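Local coordinates for protein yeast glycogen phosphorylase (Saccharomyces cerevisiae, PDB 1YGP) that is a carbohydrate phosphorylase of the GT-B clan that holds pyridoxal-5'-phosphate in a pocket of its chain, at residues K575-D580 / A701-P706; D580-E585 / K689-A694. One frame throughout, in Å; residues are numbered along the deposited sequence.

Contact 1: K575-D580 / A701-P706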
loop_
_atom_site.group_PDB
_atom_site.type_symbol
_atom_site.label_atom_id
_atom_site.label_comp_id
_atom_site.label_asym_id
_atom_site.label_seq_id
_atom_site.Cartn_x
_atom_site.Cartn_y
_atom_site.Cartn_z
ATOM N N LYS A 575 -25.005 3.452 29.057
ATOM C CA LYS A 575 -25.353 2.043 29.001
ATOM C C LYS A 575 -26.092 1.715 27.713
ATOM O O LYS A 575 -25.828 0.682 27.083
ATOM C CB LYS A 575 -26.210 1.648 30.213
ATOM C CG LYS A 575 -25.294 1.303 31.385
ATOM C CD LYS A 575 -25.979 0.416 32.392
ATOM C CE LYS A 575 -26.393 1.198 33.610
ATOM N NZ LYS A 575 -27.148 0.329 34.496
ATOM N N ILE A 576 -26.945 2.641 27.261
ATOM C CA ILE A 576 -27.689 2.457 26.026
ATOM C C ILE A 576 -26.715 2.352 24.873
ATOM O O ILE A 576 -26.922 1.461 24.046
ATOM C CB ILE A 576 -28.677 3.640 25.794
ATOM C CG1 ILE A 576 -29.841 3.491 26.763
ATOM C CG2 ILE A 576 -29.156 3.690 24.333
ATOM C CD1 ILE A 576 -30.682 4.786 26.888
ATOM N N ARG A 577 -25.667 3.187 24.807
ATOM C CA ARG A 577 -24.697 3.088 23.719
ATOM C C ARG A 577 -24.130 1.686 23.651
ATOM O O ARG A 577 -24.144 1.096 22.570
ATOM C CB ARG A 577 -23.453 3.947 23.848
ATOM C CG ARG A 577 -23.552 5.448 23.964
ATOM C CD ARG A 577 -22.179 6.049 23.643
ATOM N NE ARG A 577 -21.139 5.550 24.524
ATOM C CZ ARG A 577 -20.108 6.302 24.908
ATOM N NH1 ARG A 577 -19.970 7.560 24.500
ATOM N NH2 ARG A 577 -19.213 5.778 25.745
ATOM N N LEU A 578 -23.672 1.117 24.777
ATOM C CA LEU A 578 -23.082 -0.205 24.790
ATOM C C LEU A 578 -24.086 -1.227 24.290
ATOM O O LEU A 578 -23.748 -2.063 23.447
ATOM C CB LEU A 578 -22.643 -0.573 26.198
ATOM C CG LEU A 578 -22.060 -1.978 26.352
ATOM C CD1 LEU A 578 -20.790 -2.081 25.531
ATOM C CD2 LEU A 578 -21.823 -2.283 27.813
ATOM N N VAL A 579 -25.338 -1.125 24.753
ATOM C CA VAL A 579 -26.408 -2.027 24.338
ATOM C C VAL A 579 -26.539 -1.939 22.817
ATOM O O VAL A 579 -26.502 -2.978 22.142
ATOM C CB VAL A 579 -27.730 -1.623 25.084
ATOM C CG1 VAL A 579 -28.914 -2.441 24.627
ATOM C CG2 VAL A 579 -27.595 -1.956 26.567
ATOM N N ASP A 580 -26.569 -0.721 22.268
ATOM C CA ASP A 580 -26.633 -0.520 20.832
ATOM C C ASP A 580 -25.488 -1.243 20.129
ATOM O O ASP A 580 -25.739 -1.868 19.086
ATOM C CB ASP A 580 -26.542 0.964 20.462
ATOM C CG ASP A 580 -27.795 1.835 20.533
ATOM O OD1 ASP A 580 -28.878 1.387 20.149
ATOM O OD2 ASP A 580 -27.671 2.994 20.936
ATOM N N ALA A 701 -13.338 -0.167 23.886
ATOM C CA ALA A 701 -13.123 0.229 25.271
ATOM C C ALA A 701 -13.628 1.649 25.508
ATOM O O ALA A 701 -14.042 1.957 26.629
ATOM C CB ALA A 701 -11.636 0.176 25.624
ATOM N N GLU A 702 -13.659 2.531 24.506
ATOM C CA GLU A 702 -14.213 3.853 24.717
ATOM C C GLU A 702 -15.731 3.767 24.804
ATOM O O GLU A 702 -16.326 4.691 25.349
ATOM C CB GLU A 702 -13.840 4.793 23.588
ATOM C CG GLU A 702 -12.434 5.391 23.647
ATOM C CD GLU A 702 -12.026 6.135 22.370
ATOM O OE1 GLU A 702 -12.794 6.944 21.850
ATOM O OE2 GLU A 702 -10.934 5.894 21.868
ATOM N N ILE A 703 -16.402 2.714 24.296
ATOM C CA ILE A 703 -17.845 2.588 24.432
ATOM C C ILE A 703 -18.153 1.834 25.723
ATOM O O ILE A 703 -19.035 2.228 26.493
ATOM C CB ILE A 703 -18.438 1.833 23.211
ATOM C CG1 ILE A 703 -18.174 2.617 21.932
ATOM C CG2 ILE A 703 -19.946 1.674 23.357
ATOM C CD1 ILE A 703 -18.640 4.107 21.894
ATOM N N ILE A 704 -17.381 0.770 25.983
ATOM C CA ILE A 704 -17.552 -0.111 27.133
ATOM C C ILE A 704 -17.221 0.550 28.456
ATOM O O ILE A 704 -18.071 0.495 29.345
ATOM C CB ILE A 704 -16.683 -1.369 26.946
ATOM C CG1 ILE A 704 -17.259 -2.159 25.805
ATOM C CG2 ILE A 704 -16.628 -2.220 28.211
ATOM C CD1 ILE A 704 -16.478 -3.429 25.468
ATOM N N ILE A 705 -16.065 1.187 28.666
ATOM C CA ILE A 705 -15.775 1.779 29.961
ATOM C C ILE A 705 -16.787 2.817 30.487
ATOM O O ILE A 705 -17.251 2.590 31.611
ATOM C CB ILE A 705 -14.327 2.316 29.860
ATOM C CG1 ILE A 705 -13.468 1.075 29.996
ATOM C CG2 ILE A 705 -13.969 3.382 30.892
ATOM C CD1 ILE A 705 -11.960 1.157 29.720
ATOM N N PRO A 706 -17.270 3.901 29.858
ATOM C CA PRO A 706 -18.250 4.813 30.471
ATOM C C PRO A 706 -19.617 4.188 30.801
ATOM O O PRO A 706 -20.448 4.833 31.450
ATOM C CB PRO A 706 -18.364 5.962 29.488
ATOM C CG PRO A 706 -17.074 5.892 28.714
ATOM C CD PRO A 706 -16.866 4.388 28.549
#

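Contact 2: D580-E585 / K689-A694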
loop_
_atom_site.group_PDB
_atom_site.type_symbol
_atom_site.label_atom_id
_atom_site.label_comp_id
_atom_site.label_asym_id
_atom_site.label_seq_id
_atom_site.Cartn_x
_atom_site.Cartn_y
_atom_site.Cartn_z
ATOM N N ASP A 580 -26.569 -0.721 22.268
ATOM C CA ASP A 580 -26.633 -0.520 20.832
ATOM C C ASP A 580 -25.488 -1.243 20.129
ATOM O O ASP A 580 -25.739 -1.868 19.086
ATOM C CB ASP A 580 -26.542 0.964 20.462
ATOM C CG ASP A 580 -27.795 1.835 20.533
ATOM O OD1 ASP A 580 -28.878 1.387 20.149
ATOM O OD2 ASP A 580 -27.671 2.994 20.936
ATOM N N LEU A 581 -24.265 -1.223 20.708
ATOM C CA LEU A 581 -23.093 -1.867 20.117
ATOM C C LEU A 581 -23.283 -3.373 20.062
ATOM O O LEU A 581 -23.081 -3.994 19.016
ATOM C CB LEU A 581 -21.814 -1.631 20.912
ATOM C CG LEU A 581 -20.478 -1.308 20.197
ATOM C CD1 LEU A 581 -19.353 -1.480 21.195
ATOM C CD2 LEU A 581 -20.177 -2.250 19.047
ATOM N N ILE A 582 -23.730 -3.972 21.165
ATOM C CA ILE A 582 -23.910 -5.416 21.256
ATOM C C ILE A 582 -24.972 -5.938 20.271
ATOM O O ILE A 582 -24.889 -7.059 19.764
ATOM C CB ILE A 582 -24.275 -5.749 22.728
ATOM C CG1 ILE A 582 -23.223 -5.214 23.700
ATOM C CG2 ILE A 582 -24.342 -7.262 22.873
ATOM C CD1 ILE A 582 -23.625 -5.240 25.180
ATOM N N LYS A 583 -25.987 -5.115 20.004
ATOM C CA LYS A 583 -27.055 -5.392 19.063
ATOM C C LYS A 583 -26.447 -5.340 17.673
ATOM O O LYS A 583 -26.575 -6.293 16.903
ATOM C CB LYS A 583 -28.130 -4.330 19.204
ATOM C CG LYS A 583 -29.368 -4.542 18.375
ATOM C CD LYS A 583 -30.104 -3.242 18.418
ATOM C CE LYS A 583 -31.459 -3.308 17.746
ATOM N NZ LYS A 583 -32.223 -2.093 18.016
ATOM N N LYS A 584 -25.754 -4.250 17.325
ATOM C CA LYS A 584 -25.104 -4.099 16.033
ATOM C C LYS A 584 -24.228 -5.322 15.774
ATOM O O LYS A 584 -24.470 -6.077 14.830
ATOM C CB LYS A 584 -24.281 -2.811 16.050
ATOM C CG LYS A 584 -23.661 -2.422 14.706
ATOM C CD LYS A 584 -22.999 -1.041 14.774
ATOM C CE LYS A 584 -21.758 -0.975 15.681
ATOM N NZ LYS A 584 -21.358 0.399 15.954
ATOM N N GLU A 585 -23.351 -5.619 16.728
ATOM C CA GLU A 585 -22.457 -6.761 16.672
ATOM C C GLU A 585 -23.230 -8.079 16.668
ATOM O O GLU A 585 -22.665 -9.114 16.328
ATOM C CB GLU A 585 -21.506 -6.666 17.873
ATOM C CG GLU A 585 -20.231 -7.530 17.850
ATOM C CD GLU A 585 -19.190 -7.179 18.924
ATOM O OE1 GLU A 585 -18.544 -6.133 18.782
ATOM O OE2 GLU A 585 -19.015 -7.950 19.878
ATOM N N LYS A 689 -27.648 -12.094 32.155
ATOM C CA LYS A 689 -27.140 -12.245 30.784
ATOM C C LYS A 689 -25.613 -12.245 30.831
ATOM O O LYS A 689 -25.013 -11.584 31.690
ATOM C CB LYS A 689 -27.557 -11.088 29.889
ATOM C CG LYS A 689 -29.055 -10.958 29.650
ATOM C CD LYS A 689 -29.528 -12.092 28.763
ATOM C CE LYS A 689 -31.040 -12.204 28.687
ATOM N NZ LYS A 689 -31.629 -10.983 28.175
ATOM N N VAL A 690 -24.931 -12.964 29.954
ATOM C CA VAL A 690 -23.470 -12.984 29.879
ATOM C C VAL A 690 -23.226 -12.562 28.439
ATOM O O VAL A 690 -23.903 -13.058 27.532
ATOM C CB VAL A 690 -22.882 -14.399 30.095
ATOM C CG1 VAL A 690 -21.374 -14.420 29.904
ATOM C CG2 VAL A 690 -23.212 -14.838 31.497
ATOM N N VAL A 691 -22.299 -11.658 28.156
ATOM C CA VAL A 691 -22.046 -11.186 26.801
ATOM C C VAL A 691 -20.528 -11.206 26.632
ATOM O O VAL A 691 -19.811 -10.927 27.603
ATOM C CB VAL A 691 -22.632 -9.757 26.685
ATOM C CG1 VAL A 691 -22.167 -9.125 25.394
ATOM C CG2 VAL A 691 -24.159 -9.784 26.698
ATOM N N PHE A 692 -19.982 -11.556 25.473
ATOM C CA PHE A 692 -18.542 -11.486 25.259
ATOM C C PHE A 692 -18.304 -10.532 24.093
ATOM O O PHE A 692 -18.861 -10.784 23.028
ATOM C CB PHE A 692 -17.980 -12.854 24.904
ATOM C CG PHE A 692 -16.465 -12.864 24.714
ATOM C CD1 PHE A 692 -15.904 -12.610 23.465
ATOM C CD2 PHE A 692 -15.629 -13.148 25.794
ATOM C CE1 PHE A 692 -14.522 -12.640 23.312
ATOM C CE2 PHE A 692 -14.248 -13.179 25.640
ATOM C CZ PHE A 692 -13.695 -12.922 24.393
ATOM N N VAL A 693 -17.526 -9.451 24.163
ATOM C CA VAL A 693 -17.282 -8.601 23.010
ATOM C C VAL A 693 -16.019 -8.998 22.248
ATOM O O VAL A 693 -14.886 -9.005 22.765
ATOM C CB VAL A 693 -17.219 -7.186 23.520
ATOM C CG1 VAL A 693 -16.763 -6.214 22.435
ATOM C CG2 VAL A 693 -18.627 -6.834 24.015
ATOM N N ALA A 694 -16.172 -9.358 20.971
ATOM C CA ALA A 694 -15.014 -9.717 20.171
ATOM C C ALA A 694 -14.202 -8.514 19.736
ATOM O O ALA A 694 -14.702 -7.397 19.583
ATOM C CB ALA A 694 -15.429 -10.446 18.926
#

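Contact 1: K575-D580 / A701-P706
L578 and R577, neighbours on helix 562-584, meet the short helix 698-704 in a helix-helix packing inside the Rossmann-like domain of this GT-B protein. The backbones come close, with L578 CA 5.9 Å from I703 CA, and 287 Å² is buried over both sides.

The tight part is apolar. CG of L578 stands anti to the backbone N (chi1 177°), and its CD1 branch meets I704 CG1 at 3.5 Å. I704 starts out pointing away from helix 562-584; the contact is made by CG1, which lies beside its own backbone N. I703 packs against the backbone of the facing helix, its CG2 3.9 Å from L578 CA. L578 and I704 both also touch M604 of strand 601-606, so this half of the interface rests on the parallel sheet that contains that strand.

The more open side is the partly exposed arm of R577, which touches I703 and P706 without a hydrogen bond across the contact; its chain bends at chi3 (-58°). I703 CD1 sits over one face of the guanidinium, displaced toward the rim and 3.9 Å from NE, while P706 CG lies near the guanidinium plane, 3.7 Å from NH2. The carbonyl oxygen of E702 is close to NH2, but the angle is too poor for a hydrogen bond; NH2 donates instead to A525 O. At one end of the segment 701-706, A701 touches the pyridoxal-5'-phosphate; at the other, helix 562-584 adds polar bonds, K571 NZ and N574 ND2 both bonding to P706 O.

Contact 2: D580-E585 / K689-A694
E585 OE2 takes a weak hydrogen bond from A694 N, 3.4 Å long with an N-H...O angle of 143°, at the place where helix 562-584 packs on strand 688-693, an outermost strand of the parallel sheet in this Rossmann-like domain. CG of E585 is anti to the backbone N (chi1 -164°) and, extended beyond CG, the side chain brings its carboxylate beside V693 and A694. The E585 side chain crosses that of V693 at about a right angle, with OE2 3.6 Å from V693 CA and 3.8 Å from V693 CG1. K700 of helix 698-704 lies beside both E585 and V693, and its NZ bonds to A694 O.

Deeper in, the contact is purely apolar. I582 and V691, both buried, cross obliquely, and V691 CG1 is touched by two branches: I582 CG2 at 3.8 Å and I582 CD1 at 4.2 Å. I591 touches both side chains. The backbone of V691 is hydrogen-bonded to S651 and F653 of the neighbouring strand 649-654, while its CG1 methyl, anti to the backbone N, meets I582.

Overall arrangement
Both contacts draw on helix 562-584 and share D580: contact 1 sets residues 575-580 against helix 698-704, contact 2 residues 580-585 against strand 688-693. Strand and short helix follow one another in the chain. Contact 2 is nested within the loop closed by contact 1, and the centres are 10 Å apart. Packing joins them, I703 CG2 lying 3.9 Å from L581 CD1 and I704 CD1 4.1 Å from V693 CG1. Each is only partly buried, and each combines apolar packing with one charged side chain: a guanidinium in contact 1, nearer the cofactor, and a carboxylate beside V693 and A694 in contact 2.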